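Local coordinates for protein tyrosine--tRNA ligase, mitochondrial (Emericella nidulans, PDB 5IHX) that probably attaches L-tyrosine to mitochondrial tRNA(Tyr), using ATP and releasing AMP and diphosphate, at residues V171-T176 and Q221-W226; G106-V111 and F215-M220; T101-G106 and T165-N170. One frame throughout, in Å; residues are numbered along the deposited sequence.

Overall arrangement
All three contacts lie in the class I catalytic domain, a Rossmann-like fold kept in this C-terminally truncated construct, and all touch the bound tyrosine. Contact 3 comes from the sheet. It joins strand 100-104 to strand 164-168, the outermost strand on that side within the chain. Contacts 1 and 2 share helix 212-229. The segments of contact 2 alternate along the chain with those of contacts 1 and 3, whereas contact 3 closes before contact 1 opens. Centres of contacts 1 and 2 are about 9 Å apart, of 1 and 3 about 10 Å, of 2 and 3 about 13 Å. Contacts 1 and 2 also touch the second subunit, so pocket and dimer interface adjoin.

Contact 1. Residues V171-T176 and Q221-W226; sequences VWWNKT and QAWDWW. With TYR (tyrosine), chain C.
W172 sets its CG between the backbone N and the carbonyl carbon, with chi1 at 48°. D224 has its CG anti to the carbonyl carbon, with chi1 at -76°. The W172 indole and the D224 carboxylate meet at the phenol end of the tyrosine pocket, where W172, W173 and W223 form an aromatic cluster. Two indole N-H groups grip one carboxylate oxygen. W172 NE1 donates to D224 OD2 at 2.8 Å, and this oxygen lies in the W172 ring plane. W173 NE1 donates to D224 OD2 at 2.7 Å from the syn side, with the oxygen 31° out of the W173 ring plane. The other oxygen, D224 OD1, accepts from OH of the bound tyrosine at 2.9 Å and is also bonded by N169 ND2. Bonds on both oxygens are together consistent with a fixed carboxylate rotation. Three residues earlier, Q221 OE1 takes a hydrogen bond from the tyrosine N. The W223 edge points toward the W172 face in an offset edge-to-face pair, with the five-membered ring centroids 5.9 Å apart. W173 CZ2 packs on W223 CB at 3.7 Å. W173 also touches L178 of the second subunit. Near the W223 ring plane, a water accepts from W223 NE1 at 3.2 Å and donates to T176 OG1 at 2.7 Å, while T176 OG1 donates to W172 O.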
loop_
_atom_site.group_PDB
_atom_site.type_symbol
_atom_site.label_atom_id
_atom_site.label_comp_id
_atom_site.label_asym_id
_atom_site.label_seq_id
_atom_site.Cartn_x
_atom_site.Cartn_y
_atom_site.Cartn_z
ATOM N N VAL A 171 4.558 -0.238 15.568
ATOM C CA VAL A 171 3.393 -0.178 16.446
ATOM C C VAL A 171 2.098 -0.025 15.651
ATOM O O VAL A 171 1.078 -0.605 16.017
ATOM C CB VAL A 171 3.529 0.975 17.470
ATOM C CG1 VAL A 171 2.186 1.304 18.126
ATOM C CG2 VAL A 171 4.551 0.618 18.533
ATOM N N TRP A 172 2.138 0.750 14.569
ATOM C CA TRP A 172 0.967 0.890 13.709
ATOM C C TRP A 172 1.105 0.138 12.382
ATOM O O TRP A 172 0.124 -0.421 11.893
ATOM C CB TRP A 172 0.651 2.372 13.444
ATOM C CG TRP A 172 1.802 3.254 13.038
ATOM C CD1 TRP A 172 2.300 3.426 11.777
ATOM C CD2 TRP A 172 2.562 4.125 13.889
ATOM N NE1 TRP A 172 3.332 4.335 11.795
ATOM C CE2 TRP A 172 3.511 4.779 13.078
ATOM C CE3 TRP A 172 2.536 4.407 15.259
ATOM C CZ2 TRP A 172 4.428 5.692 13.594
ATOM C CZ3 TRP A 172 3.448 5.313 15.767
ATOM C CH2 TRP A 172 4.379 5.947 14.936
ATOM N N TRP A 173 2.300 0.104 11.801
ATOM C CA TRP A 173 2.460 -0.516 10.483
ATOM C C TRP A 173 2.223 -2.024 10.468
ATOM O O TRP A 173 1.990 -2.603 9.407
ATOM C CB TRP A 173 3.852 -0.228 9.916
ATOM C CG TRP A 173 3.997 1.164 9.397
ATOM C CD1 TRP A 173 4.948 2.075 9.747
ATOM C CD2 TRP A 173 3.153 1.811 8.439
ATOM N NE1 TRP A 173 4.752 3.249 9.060
ATOM C CE2 TRP A 173 3.654 3.112 8.253
ATOM C CE3 TRP A 173 2.021 1.414 7.721
ATOM C CZ2 TRP A 173 3.063 4.021 7.379
ATOM C CZ3 TRP A 173 1.434 2.315 6.855
ATOM C CH2 TRP A 173 1.957 3.604 6.690
ATOM N N ASN A 174 2.279 -2.663 11.629
ATOM C CA ASN A 174 2.025 -4.095 11.698
ATOM C C ASN A 174 0.565 -4.447 11.409
ATOM O O ASN A 174 0.274 -5.551 10.952
ATOM C CB ASN A 174 2.429 -4.643 13.069
ATOM C CG ASN A 174 3.933 -4.847 13.199
ATOM O OD1 ASN A 174 4.680 -4.709 12.228
ATOM N ND2 ASN A 174 4.379 -5.194 14.401
ATOM N N LYS A 175 -0.343 -3.509 11.670
ATOM C CA LYS A 175 -1.775 -3.765 11.520
ATOM C C LYS A 175 -2.499 -2.776 10.597
ATOM O O LYS A 175 -3.594 -3.075 10.122
ATOM C CB LYS A 175 -2.446 -3.766 12.897
ATOM C CG LYS A 175 -2.152 -2.540 13.749
ATOM C CD LYS A 175 -2.744 -2.680 15.141
ATOM N N THR A 176 -1.899 -1.613 10.349
ATOM C CA THR A 176 -2.555 -0.555 9.573
ATOM C C THR A 176 -3.026 -1.048 8.198
ATOM O O THR A 176 -2.199 -1.337 7.332
ATOM C CB THR A 176 -1.619 0.657 9.367
ATOM O OG1 THR A 176 -1.328 1.271 10.629
ATOM C CG2 THR A 176 -2.259 1.696 8.445
ATOM N N GLN A 221 6.143 7.600 5.463
ATOM C CA GLN A 221 6.766 8.606 6.316
ATOM C C GLN A 221 5.745 9.671 6.706
ATOM O O GLN A 221 5.732 10.150 7.841
ATOM C CB GLN A 221 7.970 9.245 5.624
ATOM C CG GLN A 221 8.734 10.216 6.525
ATOM C CD GLN A 221 10.206 10.352 6.163
ATOM O OE1 GLN A 221 10.782 9.490 5.498
ATOM N NE2 GLN A 221 10.822 11.440 6.609
ATOM N N ALA A 222 4.896 10.043 5.755
ATOM C CA ALA A 222 3.854 11.029 6.010
ATOM C C ALA A 222 2.877 10.501 7.048
ATOM O O ALA A 222 2.460 11.226 7.951
ATOM C CB ALA A 222 3.123 11.375 4.728
ATOM N N TRP A 223 2.513 9.230 6.915
ATOM C CA TRP A 223 1.585 8.606 7.847
ATOM C C TRP A 223 2.208 8.524 9.243
ATOM O O TRP A 223 1.527 8.753 10.242
ATOM C CB TRP A 223 1.173 7.217 7.348
ATOM C CG TRP A 223 -0.015 6.653 8.068
ATOM C CD1 TRP A 223 -0.005 5.756 9.097
ATOM C CD2 TRP A 223 -1.391 6.959 7.816
ATOM N NE1 TRP A 223 -1.291 5.481 9.497
ATOM C CE2 TRP A 223 -2.160 6.209 8.729
ATOM C CE3 TRP A 223 -2.048 7.793 6.907
ATOM C CZ2 TRP A 223 -3.553 6.267 8.756
ATOM C CZ3 TRP A 223 -3.430 7.852 6.937
ATOM C CH2 TRP A 223 -4.167 7.093 7.855
ATOM N N ASP A 224 3.498 8.189 9.307
ATOM C CA ASP A 224 4.234 8.204 10.575
ATOM C C ASP A 224 4.039 9.535 11.286
ATOM O O ASP A 224 3.689 9.578 12.464
ATOM C CB ASP A 224 5.730 7.971 10.358
ATOM C CG ASP A 224 6.069 6.524 10.067
ATOM O OD1 ASP A 224 7.223 6.268 9.665
ATOM O OD2 ASP A 224 5.193 5.649 10.234
ATOM N N TRP A 225 4.273 10.620 10.553
ATOM C CA TRP A 225 4.141 11.964 11.100
ATOM C C TRP A 225 2.720 12.190 11.598
ATOM O O TRP A 225 2.512 12.685 12.707
ATOM C CB TRP A 225 4.505 13.009 10.046
ATOM C CG TRP A 225 4.758 14.380 10.602
ATOM C CD1 TRP A 225 4.523 14.807 11.877
ATOM C CD2 TRP A 225 5.302 15.503 9.897
ATOM N NE1 TRP A 225 4.883 16.125 12.008
ATOM C CE2 TRP A 225 5.364 16.577 10.808
ATOM C CE3 TRP A 225 5.740 15.705 8.584
ATOM C CZ2 TRP A 225 5.850 17.832 10.449
ATOM C CZ3 TRP A 225 6.221 16.952 8.230
ATOM C CH2 TRP A 225 6.272 18.000 9.159
ATOM N N TRP A 226 1.745 11.823 10.771
ATOM C CA TRP A 226 0.340 11.962 11.135
ATOM C C TRP A 226 0.045 11.267 12.462
ATOM O O TRP A 226 -0.638 11.823 13.321
ATOM C CB TRP A 226 -0.557 11.397 10.031
ATOM C CG TRP A 226 -1.973 11.180 10.465
ATOM C CD1 TRP A 226 -2.653 9.998 10.475
ATOM C CD2 TRP A 226 -2.883 12.169 10.962
ATOM N NE1 TRP A 226 -3.929 10.188 10.942
ATOM C CE2 TRP A 226 -4.096 11.513 11.250
ATOM C CE3 TRP A 226 -2.790 13.544 11.191
ATOM C CZ2 TRP A 226 -5.207 12.184 11.754
ATOM C CZ3 TRP A 226 -3.895 14.210 11.694
ATOM C CH2 TRP A 226 -5.086 13.528 11.969
HETATM N N TYR C . 13.323 8.169 5.985
HETATM C CA TYR C . 14.332 8.579 7.003
HETATM C C TYR C . 15.734 8.149 6.583
HETATM O O TYR C . 16.731 8.767 6.962
HETATM C CB TYR C . 13.988 7.983 8.368
HETATM C CG TYR C . 12.554 8.210 8.778
HETATM C CD1 TYR C . 12.083 9.490 9.043
HETATM C CD2 TYR C . 11.668 7.146 8.898
HETATM C CE1 TYR C . 10.774 9.704 9.417
HETATM C CE2 TYR C . 10.357 7.350 9.271
HETATM C CZ TYR C . 9.916 8.631 9.531
HETATM O OH TYR C . 8.610 8.841 9.902
HETATM O OXT TYR C . 15.899 7.168 5.859
HETATM O O HOH W 1 -2.570 3.506 11.640
#

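Contact 2. Residues G106-V111 and F215-M220. With TYR (tyrosine), chain C.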
loop_
_atom_site.group_PDB
_atom_site.type_symbol
_atom_site.label_atom_id
_atom_site.label_comp_id
_atom_site.label_asym_id
_atom_site.label_seq_id
_atom_site.Cartn_x
_atom_site.Cartn_y
_atom_site.Cartn_z
ATOM N N GLY A 106 11.176 0.664 12.141
ATOM C CA GLY A 106 11.239 -0.780 12.023
ATOM C C GLY A 106 10.511 -1.285 10.790
ATOM O O GLY A 106 10.996 -2.180 10.097
ATOM N N ALA A 107 9.345 -0.708 10.516
ATOM C CA ALA A 107 8.544 -1.104 9.361
ATOM C C ALA A 107 9.094 -0.487 8.077
ATOM O O ALA A 107 9.301 -1.181 7.084
ATOM C CB ALA A 107 7.096 -0.701 9.557
ATOM N N THR A 108 9.327 0.823 8.102
ATOM C CA THR A 108 9.735 1.547 6.904
ATOM C C THR A 108 11.123 1.133 6.425
ATOM O O THR A 108 11.498 1.403 5.284
ATOM C CB THR A 108 9.731 3.070 7.143
ATOM O OG1 THR A 108 10.390 3.363 8.380
ATOM C CG2 THR A 108 8.307 3.604 7.196
ATOM N N SER A 109 11.882 0.474 7.296
ATOM C CA SER A 109 13.198 -0.033 6.923
ATOM C C SER A 109 13.072 -1.249 6.008
ATOM O O SER A 109 13.973 -1.537 5.221
ATOM C CB SER A 109 14.014 -0.384 8.168
ATOM O OG SER A 109 13.401 -1.424 8.911
ATOM N N ARG A 110 11.955 -1.962 6.122
ATOM C CA ARG A 110 11.689 -3.104 5.252
ATOM C C ARG A 110 11.568 -2.644 3.802
ATOM O O ARG A 110 12.063 -3.303 2.889
ATOM C CB ARG A 110 10.411 -3.830 5.681
ATOM C CG ARG A 110 10.453 -4.407 7.088
ATOM C CD ARG A 110 9.163 -5.146 7.411
ATOM N NE ARG A 110 9.129 -5.639 8.785
ATOM C CZ ARG A 110 8.104 -6.298 9.315
ATOM N N VAL A 111 10.908 -1.506 3.601
ATOM C CA VAL A 111 10.748 -0.926 2.270
ATOM C C VAL A 111 12.055 -0.294 1.795
ATOM O O VAL A 111 12.565 -0.631 0.726
ATOM C CB VAL A 111 9.626 0.135 2.255
ATOM C CG1 VAL A 111 9.545 0.831 0.897
ATOM C CG2 VAL A 111 8.292 -0.506 2.602
ATOM N N PHE A 215 8.039 3.689 -4.238
ATOM C CA PHE A 215 7.207 4.819 -4.637
ATOM C C PHE A 215 6.254 5.217 -3.510
ATOM O O PHE A 215 5.857 6.376 -3.401
ATOM C CB PHE A 215 6.431 4.459 -5.909
ATOM C CG PHE A 215 5.721 5.619 -6.546
ATOM C CD1 PHE A 215 6.435 6.683 -7.069
ATOM C CD2 PHE A 215 4.339 5.627 -6.654
ATOM C CE1 PHE A 215 5.785 7.748 -7.668
ATOM C CE2 PHE A 215 3.682 6.686 -7.254
ATOM C CZ PHE A 215 4.406 7.748 -7.763
ATOM N N THR A 216 5.908 4.248 -2.668
ATOM C CA THR A 216 4.965 4.461 -1.574
ATOM C C THR A 216 5.638 5.006 -0.310
ATOM O O THR A 216 4.966 5.532 0.575
ATOM C CB THR A 216 4.237 3.140 -1.219
ATOM O OG1 THR A 216 3.692 2.552 -2.404
ATOM C CG2 THR A 216 3.116 3.367 -0.208
ATOM N N TYR A 217 6.962 4.891 -0.237
ATOM C CA TYR A 217 7.697 5.223 0.987
ATOM C C TYR A 217 7.353 6.616 1.539
ATOM O O TYR A 217 7.130 6.758 2.741
ATOM C CB TYR A 217 9.209 5.108 0.755
ATOM C CG TYR A 217 10.024 5.267 2.021
ATOM C CD1 TYR A 217 10.456 4.151 2.726
ATOM C CD2 TYR A 217 10.353 6.524 2.519
ATOM C CE1 TYR A 217 11.195 4.279 3.883
ATOM C CE2 TYR A 217 11.093 6.660 3.677
ATOM C CZ TYR A 217 11.511 5.534 4.357
ATOM O OH TYR A 217 12.247 5.658 5.513
ATOM N N PRO A 218 7.318 7.647 0.675
ATOM C CA PRO A 218 6.940 8.978 1.173
ATOM C C PRO A 218 5.601 8.995 1.913
ATOM O O PRO A 218 5.453 9.733 2.889
ATOM C CB PRO A 218 6.857 9.828 -0.098
ATOM C CG PRO A 218 7.684 9.133 -1.099
ATOM C CD PRO A 218 7.735 7.681 -0.740
ATOM N N LEU A 219 4.639 8.200 1.452
ATOM C CA LEU A 219 3.326 8.161 2.087
ATOM C C LEU A 219 3.412 7.500 3.462
ATOM O O LEU A 219 2.673 7.861 4.379
ATOM C CB LEU A 219 2.312 7.422 1.206
ATOM C CG LEU A 219 1.723 8.215 0.034
ATOM C CD1 LEU A 219 2.730 8.372 -1.096
ATOM C CD2 LEU A 219 0.440 7.562 -0.472
ATOM N N MET A 220 4.312 6.534 3.606
ATOM C CA MET A 220 4.512 5.886 4.899
ATOM C C MET A 220 5.137 6.851 5.904
ATOM O O MET A 220 4.713 6.919 7.058
ATOM C CB MET A 220 5.392 4.645 4.754
ATOM C CG MET A 220 4.753 3.521 3.958
ATOM S SD MET A 220 5.801 2.056 3.865
ATOM C CE MET A 220 5.690 1.436 5.544
HETATM N N TYR C . 13.323 8.169 5.985
HETATM C CA TYR C . 14.332 8.579 7.003
HETATM C C TYR C . 15.734 8.149 6.583
HETATM O O TYR C . 16.731 8.767 6.962
HETATM C CB TYR C . 13.988 7.983 8.368
HETATM C CG TYR C . 12.554 8.210 8.778
HETATM C CD1 TYR C . 12.083 9.490 9.043
HETATM C CD2 TYR C . 11.668 7.146 8.898
HETATM C CE1 TYR C . 10.774 9.704 9.417
HETATM C CE2 TYR C . 10.357 7.350 9.271
HETATM C CZ TYR C . 9.916 8.631 9.531
HETATM O OH TYR C . 8.610 8.841 9.902
HETATM O OXT TYR C . 15.899 7.168 5.859
#
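At the amino end of the tyrosine pocket, T108 and V111 of the short, weakly bonded helix at about 108-111 meet Y217 and M220 of helix 212-229. Y217 has CG anti to the backbone N (chi1 -173°), and the ring carried by this CG meets T108 and V111 with its edge. T108 O lies 3.2 Å from Y217 CE1, near the ring plane. V111 CG1 sits at the same rim, 3.9 Å from Y217 CD1. Y217 OH accepts from the amino N of the bound tyrosine at 2.8 Å and is also hydrogen-bonded to D73 OD1. In this Rossmann-like domain, the contact joins the short helix after strand 100-104 to helix 212-229. Helix 212-229 is kinked near P218, whose N has no hydrogen to give. The M220 chain bends at chi3 (72°), which brings CE to 3.8 Å from T108 CG2. M220 SD touches V111 CG2, also at 3.8 Å. The T108 and M220 side chains run past each other in opposite directions. The hydroxyl T108 OG1 is hydrogen-bonded to N169 ND2 and D73 OD2. M220 also packs on L182 of the second subunit.

Contact 3. Residues T101-G106 and T165-N170; sequences TFLLGG and TLTNNN. With TYR (tyrosine), chain C.
N168 OD1 is held by two backbone N-H groups. It accepts from N170 N at 2.9 Å, a capping bond at the turn that leads into the next helix, with the donor above the carbonyl plane. G106 N reaches N168 OD1 more weakly, at 3.3 Å. Earlier in both segments, strands 101-104 and 165-168 run parallel, linked by a beta-alpha-beta crossover through helix 126-153. The ladder starts with F102 N to T165 O at 2.7 Å. T167 N then donates to F102 O, and L104 N to T167 O at 2.8 Å. N169 N to L104 O (3.1 Å) carries it past the strands, where G105 makes an inverse gamma turn. On one sheet face, L166 CD1 touches F102 CB at 4.0 Å, and L166 and N168 touch helix 126-153. On the other face, L103 CD1 leans on T167 O at 3.4 Å, while L103 CD2 approaches OH of the bound tyrosine. N169 has CG between the backbone N and the carbonyl carbon (chi1 63°), which sets CG 3.7 Å from G105 CA. N169 OD1 accepts from A107 N. The polar bonds of N169 tie the strand ends to the pocket they border, consistent with a second-shell role for N169 in orienting D224.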
loop_
_atom_site.group_PDB
_atom_site.type_symbol
_atom_site.label_atom_id
_atom_site.label_comp_id
_atom_site.label_asym_id
_atom_site.label_seq_id
_atom_site.Cartn_x
_atom_site.Cartn_y
_atom_site.Cartn_z
ATOM N N THR A 101 10.522 13.136 20.274
ATOM C CA THR A 101 10.270 11.737 19.960
ATOM C C THR A 101 11.333 11.202 19.017
ATOM O O THR A 101 11.606 11.793 17.973
ATOM C CB THR A 101 8.877 11.539 19.325
ATOM O OG1 THR A 101 7.864 11.978 20.238
ATOM C CG2 THR A 101 8.637 10.072 18.975
ATOM N N PHE A 102 11.931 10.079 19.405
ATOM C CA PHE A 102 12.822 9.328 18.533
ATOM C C PHE A 102 12.012 8.233 17.866
ATOM O O PHE A 102 11.484 7.351 18.544
ATOM C CB PHE A 102 13.990 8.716 19.316
ATOM C CG PHE A 102 14.861 9.725 20.012
ATOM C CD1 PHE A 102 16.137 9.989 19.543
ATOM C CD2 PHE A 102 14.412 10.403 21.133
ATOM C CE1 PHE A 102 16.948 10.909 20.177
ATOM C CE2 PHE A 102 15.222 11.326 21.771
ATOM C CZ PHE A 102 16.491 11.578 21.290
ATOM N N LEU A 103 11.915 8.287 16.542
ATOM C CA LEU A 103 11.138 7.304 15.800
ATOM C C LEU A 103 12.041 6.282 15.126
ATOM O O LEU A 103 12.823 6.619 14.239
ATOM C CB LEU A 103 10.262 7.991 14.751
ATOM C CG LEU A 103 9.384 7.048 13.923
ATOM C CD1 LEU A 103 8.338 6.387 14.805
ATOM C CD2 LEU A 103 8.732 7.793 12.778
ATOM N N LEU A 104 11.918 5.028 15.549
ATOM C CA LEU A 104 12.670 3.940 14.942
ATOM C C LEU A 104 11.825 3.333 13.829
ATOM O O LEU A 104 10.727 2.830 14.068
ATOM C CB LEU A 104 13.039 2.889 15.992
ATOM C CG LEU A 104 13.898 1.708 15.532
ATOM C CD1 LEU A 104 15.232 2.170 14.962
ATOM C CD2 LEU A 104 14.116 0.746 16.689
ATOM N N GLY A 105 12.342 3.391 12.608
ATOM C CA GLY A 105 11.597 2.947 11.444
ATOM C C GLY A 105 11.687 1.454 11.204
ATOM O O GLY A 105 12.201 1.024 10.176
ATOM N N GLY A 106 11.176 0.664 12.141
ATOM C CA GLY A 106 11.239 -0.780 12.023
ATOM C C GLY A 106 10.511 -1.285 10.790
ATOM O O GLY A 106 10.996 -2.180 10.097
ATOM N N THR A 165 10.491 10.497 24.102
ATOM C CA THR A 165 9.800 9.255 23.776
ATOM C C THR A 165 10.560 8.488 22.700
ATOM O O THR A 165 11.087 9.083 21.765
ATOM C CB THR A 165 8.356 9.526 23.289
ATOM O OG1 THR A 165 7.652 10.292 24.273
ATOM C CG2 THR A 165 7.608 8.222 23.029
ATOM N N LEU A 166 10.629 7.169 22.859
ATOM C CA LEU A 166 11.166 6.286 21.828
ATOM C C LEU A 166 10.039 5.399 21.315
ATOM O O LEU A 166 9.426 4.660 22.086
ATOM C CB LEU A 166 12.317 5.435 22.373
ATOM C CG LEU A 166 12.817 4.317 21.451
ATOM C CD1 LEU A 166 13.296 4.884 20.123
ATOM C CD2 LEU A 166 13.914 3.503 22.118
ATOM N N THR A 167 9.768 5.482 20.017
ATOM C CA THR A 167 8.664 4.744 19.413
ATOM C C THR A 167 9.107 4.036 18.136
ATOM O O THR A 167 9.851 4.592 17.329
ATOM C CB THR A 167 7.477 5.673 19.090
ATOM O OG1 THR A 167 7.039 6.328 20.285
ATOM C CG2 THR A 167 6.316 4.885 18.489
ATOM N N ASN A 168 8.653 2.797 17.979
ATOM C CA ASN A 168 8.861 2.030 16.756
ATOM C C ASN A 168 7.603 2.112 15.893
ATOM O O ASN A 168 6.511 1.813 16.368
ATOM C CB ASN A 168 9.188 0.573 17.094
ATOM C CG ASN A 168 9.661 -0.223 15.891
ATOM O OD1 ASN A 168 9.264 0.039 14.755
ATOM N ND2 ASN A 168 10.510 -1.214 16.142
ATOM N N ASN A 169 7.742 2.524 14.635
ATOM C CA ASN A 169 6.565 2.700 13.788
ATOM C C ASN A 169 5.918 1.361 13.420
ATOM O O ASN A 169 4.863 1.334 12.793
ATOM C CB ASN A 169 6.904 3.509 12.524
ATOM C CG ASN A 169 7.914 2.824 11.621
ATOM O OD1 ASN A 169 8.305 1.678 11.837
ATOM N ND2 ASN A 169 8.339 3.540 10.584
ATOM N N ASN A 170 6.557 0.259 13.806
ATOM C CA ASN A 170 5.927 -1.060 13.746
ATOM C C ASN A 170 4.639 -1.101 14.560
ATOM O O ASN A 170 3.751 -1.910 14.290
ATOM C CB ASN A 170 6.871 -2.148 14.272
ATOM C CG ASN A 170 7.730 -2.764 13.188
ATOM O OD1 ASN A 170 7.313 -2.887 12.036
ATOM N ND2 ASN A 170 8.936 -3.181 13.560
HETATM N N TYR C . 13.323 8.169 5.985
HETATM C CA TYR C . 14.332 8.579 7.003
HETATM C C TYR C . 15.734 8.149 6.583
HETATM O O TYR C . 16.731 8.767 6.962
HETATM C CB TYR C . 13.988 7.983 8.368
HETATM C CG TYR C . 12.554 8.210 8.778
HETATM C CD1 TYR C . 12.083 9.490 9.043
HETATM C CD2 TYR C . 11.668 7.146 8.898
HETATM C CE1 TYR C . 10.774 9.704 9.417
HETATM C CE2 TYR C . 10.357 7.350 9.271
HETATM C CZ TYR C . 9.916 8.631 9.531
HETATM O OH TYR C . 8.610 8.841 9.902
HETATM O OXT TYR C . 15.899 7.168 5.859
#